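PDB 3C18: nucleotidyltransferase-like protein from Exiguobacterium sibiricum, which is of unproven function but probably transfers nucleotidyl groups, and combines a nucleotidyltransferase-like domain with a helical substrate-binding-like domain and a helix-turn-helix domain. Local coordinates for residues A[160-165]-A[170-175]; A[125-130]-A[214-219]. All coordinates share one frame; numbering follows the deposited sequence. Where two conformers were deposited one is given.

Interaction 1 of 2, residues A[160-165]-A[170-175]; sequences LARLSV and AHPEVV
Arg162 lays one face of its guanidinium over Pro172 CB, and the nearest pair is Arg162 NH1 to Pro172 CB at 3.6 Å. The two side chains cross at about a right angle. The arginine gets there by a bend: its chain runs extended at chi2, then turns at chi3 (49°), which brings NH1 up to Pro172 CB. The backbone of the same residue also takes part, since Arg162 O lies 3.5 Å from Pro172 CG.

At its edge, in plane, the guanidinium holds two waters. Water 1 accepts from Arg162 NH1 at 2.8 Å and donates to Glu173 O. Water 2 accepts from the same NH1 and donates to Pro172 O at 3.1 Å. One nitrogen thus ties two successive carbonyls of the loop to the helix, and this probably limits how far the guanidinium can turn.

The segments belong to the helical YgxA-like substrate binding domain. Here the chain leaves helix 146-167 and folds back along its last turns before helix 176-183 begins. Val175 is the N-cap residue of that next helix.

Val165 makes the apolar part of the contact. Its CG1 stands anti to the backbone N (chi1 171°) and points at the loop. It packs 3.9 Å from Ala170 CB and also lies near Pro172 CG. Close by, Ala170 N gives a weak hydrogen bond to Val165 O at 3.3 Å, with an N-H...O angle of 161°. Gln179 of helix 176-183 touches Val165 and also bonds to the loop backbone, at His171 O and Glu173 N. The His171 side chain starts away from the helix, and its ring stacks with Phe114.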
ATOM      1  N   LEU A 160       6.746   7.957  11.584  1.00 23.37           N
ATOM      2  CA  LEU A 160       7.412   9.126  12.194  1.00 22.04           C
ATOM      3  C   LEU A 160       8.935   8.988  12.131  1.00 26.76           C
ATOM      4  O   LEU A 160       9.675   9.961  11.946  1.00 27.85           O
ATOM      5  CB  LEU A 160       6.953   9.294  13.645  1.00 26.06           C
ATOM      6  CG  LEU A 160       7.515  10.428  14.526  1.00 22.29           C
ATOM      7  CD1 LEU A 160       7.091  11.782  14.085  1.00 22.50           C
ATOM      8  CD2 LEU A 160       7.135  10.230  15.994  1.00 23.64           C
ATOM      9  N   ALA A 161       9.394   7.763  12.281  1.00 25.57           N
ATOM     10  CA  ALA A 161      10.835   7.430  12.184  1.00 25.67           C
ATOM     11  C   ALA A 161      11.302   7.636  10.748  1.00 26.20           C
ATOM     12  O   ALA A 161      12.341   8.170  10.506  1.00 27.98           O
ATOM     13  CB  ALA A 161      11.088   5.991  12.578  1.00 23.82           C
ATOM     14  N   ARG A 162      10.488   7.221   9.779  1.00 28.00           N
ATOM     15  CA  ARG A 162      10.833   7.368   8.345  1.00 26.62           C
ATOM     16  C   ARG A 162      10.868   8.850   7.964  1.00 26.98           C
ATOM     17  O   ARG A 162      11.786   9.319   7.290  1.00 31.71           O
ATOM     18  CB  ARG A 162       9.856   6.580   7.451  1.00 26.00           C
ATOM     19  CG  ARG A 162      10.012   5.050   7.588  1.00 25.59           C
ATOM     20  CD  ARG A 162       8.897   4.276   6.897  1.00 33.20           C
ATOM     21  NE  ARG A 162       8.696   4.751   5.540  1.00 43.13           N
ATOM     22  CZ  ARG A 162       9.419   4.372   4.496  1.00 47.85           C
ATOM     23  NH1 ARG A 162      10.403   3.516   4.658  1.00 50.72           N
ATOM     24  NH2 ARG A 162       9.167   4.869   3.295  1.00 51.96           N
ATOM     25  N   LEU A 163       9.898   9.597   8.464  1.00 26.54           N
ATOM     26  CA  LEU A 163       9.825  11.052   8.228  1.00 25.94           C
ATOM     27  C   LEU A 163      11.014  11.748   8.820  1.00 27.69           C
ATOM     28  O   LEU A 163      11.656  12.616   8.190  1.00 29.96           O
ATOM     29  CB  LEU A 163       8.527  11.622   8.797  1.00 26.45           C
ATOM     30  CG  LEU A 163       8.336  13.127   8.725  1.00 26.40           C
ATOM     31  CD1 LEU A 163       8.436  13.679   7.319  1.00 23.99           C
ATOM     32  CD2 LEU A 163       6.999  13.437   9.326  1.00 29.48           C
ATOM     33  N   SER A 164      11.361  11.333  10.022  1.00 26.56           N
ATOM     34  CA  SER A 164      12.489  11.932  10.733  0.50 27.34           C
ATOM     35  C   SER A 164      13.795  11.712   9.984  1.00 26.80           C
ATOM     36  O   SER A 164      14.665  12.571   9.955  1.00 28.71           O
ATOM     37  CB  SER A 164      12.558  11.394  12.156  0.50 27.53           C
ATOM     38  OG  SER A 164      11.331  11.667  12.810  0.50 32.69           O
ATOM     39  N   VAL A 165      13.892  10.565   9.331  1.00 29.03           N
ATOM     40  CA  VAL A 165      15.065  10.215   8.534  1.00 29.43           C
ATOM     41  C   VAL A 165      15.100  11.090   7.270  1.00 31.53           C
ATOM     42  O   VAL A 165      16.126  11.680   6.931  1.00 33.44           O
ATOM     43  CB  VAL A 165      15.111   8.724   8.166  1.00 28.28           C
ATOM     44  CG1 VAL A 165      16.219   8.437   7.164  1.00 27.56           C
ATOM     45  CG2 VAL A 165      15.307   7.904   9.431  1.00 22.82           C
ATOM     46  N   ALA A 170      18.146  11.824   4.298  1.00 37.30           N
ATOM     47  CA  ALA A 170      18.453  10.449   3.891  1.00 35.74           C
ATOM     48  C   ALA A 170      17.240   9.647   3.482  1.00 35.10           C
ATOM     49  O   ALA A 170      16.110   9.900   3.895  1.00 33.58           O
ATOM     50  CB  ALA A 170      19.202   9.740   5.018  1.00 37.57           C
ATOM     51  N   HIS A 171      17.486   8.660   2.645  1.00 37.29           N
ATOM     52  CA  HIS A 171      16.442   7.730   2.267  1.00 37.54           C
ATOM     53  C   HIS A 171      16.219   6.756   3.412  1.00 37.28           C
ATOM     54  O   HIS A 171      17.162   6.182   3.944  1.00 34.42           O
ATOM     55  CB  HIS A 171      16.830   6.910   1.057  1.00 39.51           C
ATOM     56  CG  HIS A 171      16.965   7.702  -0.195  1.00 39.46           C
ATOM     57  ND1 HIS A 171      15.890   7.975  -1.010  1.00 40.58           N
ATOM     58  CD2 HIS A 171      18.053   8.252  -0.788  1.00 36.42           C
ATOM     59  CE1 HIS A 171      16.310   8.652  -2.065  1.00 43.53           C
ATOM     60  NE2 HIS A 171      17.619   8.827  -1.960  1.00 41.87           N
ATOM     61  N   PRO A 172      14.958   6.570   3.802  1.00 38.77           N
ATOM     62  CA  PRO A 172      14.723   5.580   4.827  1.00 40.15           C
ATOM     63  C   PRO A 172      15.014   4.186   4.300  1.00 43.80           C
ATOM     64  O   PRO A 172      14.732   3.870   3.123  1.00 42.24           O
ATOM     65  CB  PRO A 172      13.242   5.751   5.111  1.00 38.72           C
ATOM     66  CG  PRO A 172      12.981   7.157   4.814  1.00 38.06           C
ATOM     67  CD  PRO A 172      13.801   7.450   3.618  1.00 39.38           C
ATOM     68  N   GLU A 173      15.571   3.372   5.191  1.00 45.30           N
ATOM     69  CA  GLU A 173      15.896   1.980   4.887  1.00 47.03           C
ATOM     70  C   GLU A 173      15.049   1.009   5.686  1.00 46.52           C
ATOM     71  O   GLU A 173      14.162   1.409   6.434  1.00 44.35           O
ATOM     72  CB  GLU A 173      17.363   1.698   5.209  1.00 47.56           C
ATOM     73  CG  GLU A 173      18.347   2.449   4.325  1.00 54.70           C
ATOM     74  CD  GLU A 173      19.766   2.417   4.878  1.00 63.27           C
ATOM     75  OE1 GLU A 173      19.924   2.510   6.126  1.00 63.37           O
ATOM     76  OE2 GLU A 173      20.716   2.311   4.066  1.00 69.69           O
ATOM     77  N   VAL A 174      15.371  -0.274   5.543  1.00 44.99           N
ATOM     78  CA  VAL A 174      14.650  -1.332   6.265  1.00 44.07           C
ATOM     79  C   VAL A 174      14.933  -1.234   7.760  1.00 38.27           C
ATOM     80  O   VAL A 174      14.094  -1.567   8.590  1.00 38.24           O
ATOM     81  CB  VAL A 174      14.992  -2.765   5.742  1.00 45.03           C
ATOM     82  CG1 VAL A 174      14.228  -3.823   6.539  1.00 46.28           C
ATOM     83  CG2 VAL A 174      14.637  -2.882   4.262  1.00 50.41           C
ATOM     84  N   VAL A 175      16.123  -0.754   8.083  1.00 37.54           N
ATOM     85  CA  VAL A 175      16.540  -0.610   9.482  1.00 38.37           C
ATOM     86  C   VAL A 175      16.381   0.822   9.917  1.00 38.93           C
ATOM     87  O   VAL A 175      17.312   1.471  10.398  1.00 41.50           O
ATOM     88  CB  VAL A 175      17.989  -1.088   9.769  1.00 38.78           C
ATOM     89  CG1 VAL A 175      18.072  -2.597   9.584  1.00 42.52           C
ATOM     90  CG2 VAL A 175      19.033  -0.323   8.912  1.00 41.27           C
TER
HETATM   91  O   HOH W   1      11.685   1.993   6.653  1.00 39.85           O
HETATM   92  O   HOH W   2      12.207   2.147   2.540  1.00 40.42           O

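Interaction 2 of 2, residues A[125-130]-A[214-219]; sequences LSFAKL and HLLQSK
Leu216 reaches across to Phe127 and Leu130, and it carries most of this helix-to-helix packing within the YgxA-like substrate binding domain. The last turn of helix 201-218 meets the middle of helix 116-142, and 83 residues of chain separate the two segments.

With chi1 at -160°, CG of Leu216 stands opposite the backbone N, and this sets CD1 between Phe127 and Leu130. CD1 lies 3.4 Å from Phe127 CE1, approaching the ring obliquely. It is also 3.5 Å from Leu130 CD2, tighter than usual for two carbons. Leu130 and Leu216 run alongside each other, pointing opposite ways. Leu131 and Phe134, further along helix 116-142, also touch Leu216. The carbonyl of Leu216 meets Phe127 as well: Leu216 O lies in the ring plane at the edge, 3.7 Å from Phe127 CE1. An alanine at Phe127 is likely to open a gap beside Leu216 CD1 and leave the helix end without its aromatic neighbour.

Ser218 completes the last helical turn. Lys219 is the first residue to leave helical geometry and the N-cap of helix 220-231. Its side chain starts toward helix 116-142, but the amine is led away to salt bridges with Glu167 and Asp184. Its carbonyl stays behind, with Lys219 O 3.7 Å from Phe127 CE1, oblique to the ring.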
ATOM      1  N   LEU A 125       4.151  12.295   1.926  1.00 25.17           N
ATOM      2  CA  LEU A 125       3.556  10.957   1.917  1.00 26.34           C
ATOM      3  C   LEU A 125       3.727  10.259   3.261  1.00 25.00           C
ATOM      4  O   LEU A 125       2.844   9.600   3.739  1.00 26.86           O
ATOM      5  CB  LEU A 125       4.111  10.111   0.765  1.00 26.68           C
ATOM      6  CG  LEU A 125       3.665  10.615  -0.634  1.00 29.78           C
ATOM      7  CD1 LEU A 125       4.489  10.023  -1.805  1.00 25.09           C
ATOM      8  CD2 LEU A 125       2.189  10.277  -0.828  1.00 30.86           C
ATOM      9  N   SER A 126       4.866  10.464   3.900  1.00 24.19           N
ATOM     10  CA  SER A 126       5.141   9.855   5.208  0.50 23.24           C
ATOM     11  C   SER A 126       4.289  10.515   6.284  1.00 22.45           C
ATOM     12  O   SER A 126       3.659   9.870   7.149  1.00 27.32           O
ATOM     13  CB  SER A 126       6.633  10.020   5.529  0.50 24.62           C
ATOM     14  OG  SER A 126       6.992   9.337   6.706  0.50 23.52           O
ATOM     15  N   PHE A 127       4.252  11.825   6.207  1.00 21.95           N
ATOM     16  CA  PHE A 127       3.482  12.623   7.140  1.00 23.67           C
ATOM     17  C   PHE A 127       1.992  12.285   7.002  1.00 24.56           C
ATOM     18  O   PHE A 127       1.249  12.178   7.980  1.00 27.98           O
ATOM     19  CB  PHE A 127       3.685  14.121   6.874  1.00 24.47           C
ATOM     20  CG  PHE A 127       3.009  14.989   7.875  1.00 30.48           C
ATOM     21  CD1 PHE A 127       3.658  15.320   9.056  1.00 29.90           C
ATOM     22  CD2 PHE A 127       1.710  15.454   7.663  1.00 30.21           C
ATOM     23  CE1 PHE A 127       3.028  16.100  10.019  1.00 32.47           C
ATOM     24  CE2 PHE A 127       1.067  16.242   8.633  1.00 25.34           C
ATOM     25  CZ  PHE A 127       1.734  16.561   9.812  1.00 32.68           C
ATOM     26  N   ALA A 128       1.554  12.087   5.772  1.00 25.17           N
ATOM     27  CA  ALA A 128       0.122  11.732   5.534  1.00 25.43           C
ATOM     28  C   ALA A 128      -0.251  10.436   6.270  1.00 27.71           C
ATOM     29  O   ALA A 128      -1.320  10.292   6.917  1.00 32.40           O
ATOM     30  CB  ALA A 128      -0.126  11.577   4.030  1.00 27.95           C
ATOM     31  N   LYS A 129       0.657   9.478   6.213  1.00 28.09           N
ATOM     32  CA  LYS A 129       0.379   8.152   6.793  1.00 26.97           C
ATOM     33  C   LYS A 129       0.494   8.203   8.308  1.00 26.82           C
ATOM     34  O   LYS A 129      -0.248   7.525   9.056  1.00 29.96           O
ATOM     35  CB  LYS A 129       1.340   7.110   6.234  1.00 31.27           C
ATOM     36  CG  LYS A 129       1.199   6.799   4.757  1.00 31.62           C
ATOM     37  CD  LYS A 129      -0.199   6.382   4.394  1.00 42.77           C
ATOM     38  N   LEU A 130       1.446   8.993   8.770  1.00 27.43           N
ATOM     39  CA  LEU A 130       1.609   9.188  10.240  1.00 27.04           C
ATOM     40  C   LEU A 130       0.312   9.747  10.819  1.00 27.18           C
ATOM     41  O   LEU A 130      -0.193   9.321  11.868  1.00 29.71           O
ATOM     42  CB  LEU A 130       2.754  10.163  10.528  1.00 22.92           C
ATOM     43  CG  LEU A 130       2.872  10.878  11.866  1.00 27.70           C
ATOM     44  CD1 LEU A 130       3.000   9.924  13.037  1.00 31.46           C
ATOM     45  CD2 LEU A 130       4.090  11.838  11.775  1.00 29.64           C
ATOM     46  N   HIS A 214       2.462  15.617  19.883  1.00 37.71           N
ATOM     47  CA  HIS A 214       3.456  16.668  20.043  1.00 38.92           C
ATOM     48  C   HIS A 214       4.388  16.721  18.833  1.00 39.74           C
ATOM     49  O   HIS A 214       4.597  17.760  18.221  1.00 41.06           O
ATOM     50  CB  HIS A 214       4.276  16.392  21.290  1.00 37.86           C
ATOM     51  CG  HIS A 214       5.273  17.456  21.614  1.00 51.27           C
ATOM     52  ND1 HIS A 214       4.938  18.792  21.699  1.00 58.33           N
ATOM     53  CD2 HIS A 214       6.586  17.374  21.934  1.00 54.15           C
ATOM     54  CE1 HIS A 214       6.009  19.491  22.026  1.00 56.64           C
ATOM     55  NE2 HIS A 214       7.020  18.653  22.177  1.00 58.20           N
ATOM     56  N   LEU A 215       4.954  15.570  18.512  1.00 39.28           N
ATOM     57  CA  LEU A 215       5.929  15.445  17.398  1.00 40.15           C
ATOM     58  C   LEU A 215       5.305  15.715  16.033  1.00 39.71           C
ATOM     59  O   LEU A 215       5.948  16.157  15.067  1.00 43.44           O
ATOM     60  CB  LEU A 215       6.631  14.079  17.453  1.00 38.81           C
ATOM     61  CG  LEU A 215       7.494  13.960  18.711  1.00 34.98           C
ATOM     62  CD1 LEU A 215       8.215  12.650  18.847  1.00 32.65           C
ATOM     63  CD2 LEU A 215       8.497  15.064  18.711  1.00 45.08           C
ATOM     64  N   LEU A 216       4.012  15.517  15.979  1.00 39.85           N
ATOM     65  CA  LEU A 216       3.235  15.702  14.750  1.00 42.47           C
ATOM     66  C   LEU A 216       3.160  17.186  14.438  1.00 43.71           C
ATOM     67  O   LEU A 216       3.371  17.642  13.316  1.00 46.98           O
ATOM     68  CB  LEU A 216       1.820  15.157  14.951  1.00 42.91           C
ATOM     69  CG  LEU A 216       0.956  14.799  13.766  1.00 44.42           C
ATOM     70  CD1 LEU A 216       1.798  14.337  12.627  1.00 47.46           C
ATOM     71  CD2 LEU A 216       0.012  13.690  14.175  1.00 34.76           C
ATOM     72  N   GLN A 217       2.737  17.916  15.457  1.00 41.87           N
ATOM     73  CA  GLN A 217       2.665  19.375  15.405  1.00 41.97           C
ATOM     74  C   GLN A 217       4.066  19.941  15.075  1.00 37.73           C
ATOM     75  O   GLN A 217       4.246  20.847  14.277  1.00 36.08           O
ATOM     76  CB  GLN A 217       2.179  19.915  16.761  1.00 43.96           C
ATOM     77  CG  GLN A 217       2.348  21.413  16.925  1.00 52.96           C
ATOM     78  CD  GLN A 217       1.237  22.187  16.260  1.00 66.24           C
ATOM     79  OE1 GLN A 217       0.101  22.164  16.736  1.00 77.72           O
ATOM     80  NE2 GLN A 217       1.556  22.896  15.167  1.00 62.03           N
ATOM     81  N   SER A 218       5.068  19.320  15.648  1.00 35.66           N
ATOM     82  CA  SER A 218       6.454  19.787  15.489  0.50 34.32           C
ATOM     83  C   SER A 218       6.987  19.626  14.061  1.00 34.92           C
ATOM     84  O   SER A 218       7.866  20.356  13.645  1.00 37.41           O
ATOM     85  CB  SER A 218       7.388  19.051  16.455  0.50 36.21           C
ATOM     86  OG  SER A 218       6.921  19.119  17.803  0.50 40.66           O
ATOM     87  N   LYS A 219       6.469  18.648  13.333  1.00 31.97           N
ATOM     88  CA  LYS A 219       6.955  18.324  11.973  1.00 27.36           C
ATOM     89  C   LYS A 219       5.953  18.712  10.898  1.00 24.92           C
ATOM     90  O   LYS A 219       6.016  18.285   9.769  1.00 27.22           O
ATOM     91  CB  LYS A 219       7.252  16.830  11.856  1.00 28.93           C
ATOM     92  CG  LYS A 219       8.264  16.341  12.893  1.00 34.68           C
ATOM     93  CD  LYS A 219       8.780  14.942  12.637  1.00 36.22           C
ATOM     94  CE  LYS A 219       9.791  14.508  13.693  1.00 41.83           C
ATOM     95  NZ  LYS A 219      11.110  15.129  13.480  1.00 33.45           N
TER

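In the fold
Interactions 1 and 2 lie in the same helical YgxA-like domain, their centres about 13 Å apart. In chain order, 125-130 comes first, then 160-165 and 170-175, and last 214-219. Interaction 1 is therefore nested within the chain loop that interaction 2 closes. Helix 146-167 serves both: one side of 160-165 meets the following loop, while Leu160 and Leu163 touch residues of interaction 2. Leu163 CD2 lies 3.8 Å from Phe127 CD1, and Leu160 CD1 lies 3.8 Å from Leu130 CD2. Helices 146-167 and 201-218 thus both pack against helix 116-142.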